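Local coordinates for nucleoside diphosphate kinase family protein (Babesia bovis, PDB 3JS9) that probably transfers the terminal phosphate of nucleoside triphosphates to nucleoside diphosphates through a phosphohistidine intermediate, with magnesium as cofactor, at residues D51-E59 with A132-T140. Residues are numbered along the deposited sequence; the frame is centred on the assembly and turned at random.
Sequences DVVAQHYCE and ARECALWFT. With SO4 (sulfate ion), chain G.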
loop_
_atom_site.group_PDB
_atom_site.type_symbol
_atom_site.label_atom_id
_atom_site.label_comp_id
_atom_site.label_asym_id
_atom_site.label_seq_id
_atom_site.Cartn_x
_atom_site.Cartn_y
_atom_site.Cartn_z
ATOM N N ASP A 51 1.983 -17.116 34.034
ATOM C CA ASP A 51 0.667 -17.554 34.514
ATOM C C ASP A 51 -0.452 -17.265 33.516
ATOM O O ASP A 51 -1.377 -18.085 33.361
ATOM C CB ASP A 51 0.300 -16.919 35.862
ATOM C CG ASP A 51 1.363 -17.126 36.926
ATOM O OD1 ASP A 51 2.187 -16.178 37.102
ATOM O OD2 ASP A 51 1.374 -18.216 37.564
ATOM N N VAL A 52 -0.381 -16.096 32.868
ATOM C CA VAL A 52 -1.351 -15.711 31.847
ATOM C C VAL A 52 -1.196 -16.618 30.629
ATOM O O VAL A 52 -2.182 -17.156 30.102
ATOM C CB VAL A 52 -1.235 -14.186 31.480
ATOM C CG1 VAL A 52 -2.069 -13.820 30.264
ATOM C CG2 VAL A 52 -1.669 -13.308 32.676
ATOM N N VAL A 53 0.041 -16.838 30.218
ATOM C CA VAL A 53 0.267 -17.735 29.102
ATOM C C VAL A 53 -0.233 -19.151 29.390
ATOM O O VAL A 53 -0.865 -19.778 28.526
ATOM C CB VAL A 53 1.755 -17.755 28.621
ATOM C CG1 VAL A 53 1.911 -18.713 27.454
ATOM C CG2 VAL A 53 2.209 -16.353 28.240
ATOM N N ALA A 54 0.029 -19.649 30.591
ATOM C CA ALA A 54 -0.437 -20.988 30.946
ATOM C C ALA A 54 -1.964 -21.086 30.937
ATOM O O ALA A 54 -2.503 -22.098 30.500
ATOM C CB ALA A 54 0.145 -21.444 32.260
ATOM N N GLN A 55 -2.659 -20.030 31.369
ATOM C CA GLN A 55 -4.125 -20.023 31.289
ATOM C C GLN A 55 -4.583 -19.907 29.863
ATOM O O GLN A 55 -5.636 -20.445 29.514
ATOM C CB GLN A 55 -4.769 -18.865 32.069
ATOM C CG GLN A 55 -5.065 -19.131 33.488
ATOM C CD GLN A 55 -5.555 -20.551 33.731
ATOM O OE1 GLN A 55 -4.783 -21.407 34.190
ATOM N NE2 GLN A 55 -6.844 -20.814 33.422
ATOM N N HIS A 56 -3.828 -19.161 29.049
ATOM C CA HIS A 56 -4.250 -18.928 27.677
ATOM C C HIS A 56 -4.284 -20.260 26.945
ATOM O O HIS A 56 -5.215 -20.548 26.198
ATOM C CB HIS A 56 -3.346 -17.922 26.973
ATOM C CG HIS A 56 -3.645 -17.759 25.511
ATOM N ND1 HIS A 56 -4.773 -17.113 25.044
ATOM C CD2 HIS A 56 -2.956 -18.150 24.411
ATOM C CE1 HIS A 56 -4.767 -17.120 23.723
ATOM N NE2 HIS A 56 -3.676 -17.740 23.315
ATOM N N TYR A 57 -3.284 -21.083 27.220
ATOM C CA TYR A 57 -3.146 -22.363 26.560
ATOM C C TYR A 57 -3.631 -23.535 27.422
ATOM O O TYR A 57 -3.138 -24.652 27.284
ATOM C CB TYR A 57 -1.688 -22.565 26.188
ATOM C CG TYR A 57 -1.234 -21.697 25.064
ATOM C CD1 TYR A 57 -0.271 -20.726 25.258
ATOM C CD2 TYR A 57 -1.763 -21.860 23.780
ATOM C CE1 TYR A 57 0.150 -19.954 24.218
ATOM C CE2 TYR A 57 -1.343 -21.097 22.737
ATOM C CZ TYR A 57 -0.392 -20.147 22.959
ATOM O OH TYR A 57 0.005 -19.361 21.906
ATOM N N CYS A 58 -4.591 -23.270 28.306
ATOM C CA CYS A 58 -5.062 -24.280 29.258
ATOM C C CYS A 58 -5.528 -25.583 28.592
ATOM O O CYS A 58 -5.325 -26.654 29.158
ATOM C CB CYS A 58 -6.132 -23.708 30.226
ATOM S SG CYS A 58 -7.747 -23.184 29.516
ATOM N N GLU A 59 -6.104 -25.497 27.387
ATOM C CA GLU A 59 -6.624 -26.675 26.672
ATOM C C GLU A 59 -5.525 -27.641 26.222
ATOM O O GLU A 59 -5.814 -28.765 25.781
ATOM C CB GLU A 59 -7.503 -26.268 25.476
ATOM N N ALA A 132 -14.511 -15.154 25.220
ATOM C CA ALA A 132 -14.965 -14.644 26.511
ATOM C C ALA A 132 -13.837 -14.769 27.547
ATOM O O ALA A 132 -13.615 -13.861 28.351
ATOM C CB ALA A 132 -16.229 -15.358 26.969
ATOM N N ARG A 133 -13.116 -15.882 27.496
ATOM C CA ARG A 133 -12.025 -16.121 28.420
ATOM C C ARG A 133 -10.883 -15.185 28.091
ATOM O O ARG A 133 -10.353 -14.488 28.962
ATOM C CB ARG A 133 -11.558 -17.603 28.372
ATOM C CG ARG A 133 -10.350 -17.900 29.290
ATOM C CD ARG A 133 -9.918 -19.382 29.371
ATOM N NE ARG A 133 -9.441 -19.866 28.082
ATOM C CZ ARG A 133 -10.188 -20.606 27.259
ATOM N NH1 ARG A 133 -11.427 -20.976 27.624
ATOM N NH2 ARG A 133 -9.696 -20.984 26.078
ATOM N N GLU A 134 -10.515 -15.170 26.815
ATOM C CA GLU A 134 -9.308 -14.480 26.382
ATOM C C GLU A 134 -9.390 -12.967 26.645
ATOM O O GLU A 134 -8.409 -12.368 27.129
ATOM C CB GLU A 134 -8.993 -14.791 24.915
ATOM C CG GLU A 134 -8.356 -16.146 24.679
ATOM C CD GLU A 134 -8.509 -16.638 23.226
ATOM O OE1 GLU A 134 -8.734 -15.841 22.292
ATOM O OE2 GLU A 134 -8.412 -17.850 23.016
ATOM N N CYS A 135 -10.554 -12.376 26.361
ATOM C CA CYS A 135 -10.750 -10.918 26.558
ATOM C C CYS A 135 -10.601 -10.495 28.013
ATOM O O CYS A 135 -9.934 -9.475 28.312
ATOM C CB CYS A 135 -12.099 -10.430 25.997
ATOM S SG CYS A 135 -12.169 -10.436 24.181
ATOM N N ALA A 136 -11.198 -11.287 28.913
ATOM C CA ALA A 136 -11.081 -11.052 30.359
ATOM C C ALA A 136 -9.703 -11.430 30.904
ATOM O O ALA A 136 -9.214 -10.801 31.851
ATOM C CB ALA A 136 -12.167 -11.771 31.120
ATOM N N LEU A 137 -9.092 -12.455 30.315
ATOM C CA LEU A 137 -7.766 -12.904 30.739
ATOM C C LEU A 137 -6.615 -11.937 30.396
ATOM O O LEU A 137 -5.730 -11.721 31.205
ATOM C CB LEU A 137 -7.468 -14.284 30.151
ATOM C CG LEU A 137 -6.045 -14.841 30.304
ATOM C CD1 LEU A 137 -5.728 -15.138 31.771
ATOM C CD2 LEU A 137 -5.864 -16.085 29.472
ATOM N N TRP A 138 -6.615 -11.361 29.195
ATOM C CA TRP A 138 -5.470 -10.537 28.761
ATOM C C TRP A 138 -5.590 -9.037 29.130
ATOM O O TRP A 138 -4.595 -8.298 29.190
ATOM C CB TRP A 138 -5.239 -10.725 27.261
ATOM C CG TRP A 138 -4.722 -12.085 26.910
ATOM C CD1 TRP A 138 -5.463 -13.206 26.594
ATOM C CD2 TRP A 138 -3.340 -12.489 26.863
ATOM N NE1 TRP A 138 -4.615 -14.261 26.319
ATOM C CE2 TRP A 138 -3.314 -13.846 26.477
ATOM C CE3 TRP A 138 -2.126 -11.817 27.054
ATOM C CZ2 TRP A 138 -2.121 -14.543 26.297
ATOM C CZ3 TRP A 138 -0.936 -12.501 26.862
ATOM C CH2 TRP A 138 -0.939 -13.861 26.504
ATOM N N PHE A 139 -6.813 -8.607 29.393
ATOM C CA PHE A 139 -7.094 -7.202 29.660
ATOM C C PHE A 139 -7.896 -7.040 30.942
ATOM O O PHE A 139 -8.913 -7.716 31.132
ATOM C CB PHE A 139 -7.908 -6.624 28.501
ATOM C CG PHE A 139 -7.082 -6.257 27.284
ATOM C CD1 PHE A 139 -7.084 -7.065 26.148
ATOM C CD2 PHE A 139 -6.334 -5.075 27.255
ATOM C CE1 PHE A 139 -6.337 -6.703 25.034
ATOM C CE2 PHE A 139 -5.607 -4.715 26.125
ATOM C CZ PHE A 139 -5.604 -5.525 25.029
ATOM N N THR A 140 -7.477 -6.139 31.811
ATOM C CA THR A 140 -8.296 -5.826 32.983
ATOM C C THR A 140 -9.439 -4.973 32.463
ATOM O O THR A 140 -9.288 -4.307 31.455
ATOM C CB THR A 140 -7.491 -5.059 34.074
ATOM O OG1 THR A 140 -7.136 -3.759 33.582
ATOM C CG2 THR A 140 -6.215 -5.774 34.417
HETATM S S SO4 G . -2.742 -19.822 18.561
HETATM O O1 SO4 G . -3.951 -19.399 17.837
HETATM O O2 SO4 G . -2.976 -21.146 19.088
HETATM O O3 SO4 G . -2.310 -18.982 19.691
HETATM O O4 SO4 G . -1.706 -19.842 17.560
#
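His56 and Trp138 meet at about a right angle where helices 50-56 and 128-138 run antiparallel, their local axes 10.6 Å apart. The indole turns an edge to the imidazole face in an offset edge-to-face pair, the imidazole and five-membered indole centroids 4.9 Å apart and planes at 76°; its CZ2 lies over the ring, and Trp138 NE1 comes within 3.1 Å of His56 ND1. Val52 CG1, anti to its own backbone N (chi1 170°), is directed onto one indole face in a CH-pi contact, 3.6 Å from the six-membered centroid and nearly on the ring normal. Leu137 packs beside this pair, its CD2 3.7 Å from His56 N and its CD1 against Gln55 CB. Farther along, Cys58 SG sits over one face of the Arg133 guanidinium, 4.0 Å from NE, while Arg133 NH2 is salt-bridged to Asp130. Glu134 lays CG at the imidazole edge, 3.7 Å from His56 ND1, and its OE1 hydrogen-bonds Ser125 OG and His123 NE2. The latter bond would fix the rotation of His123, the predicted phosphate carrier, whose ND1 hydrogen-bonds a sulfate, probably from the crystallisation liquor; His56 packs edge-to-face with it: a helix pair flanking the nucleoside diphosphate kinase active site.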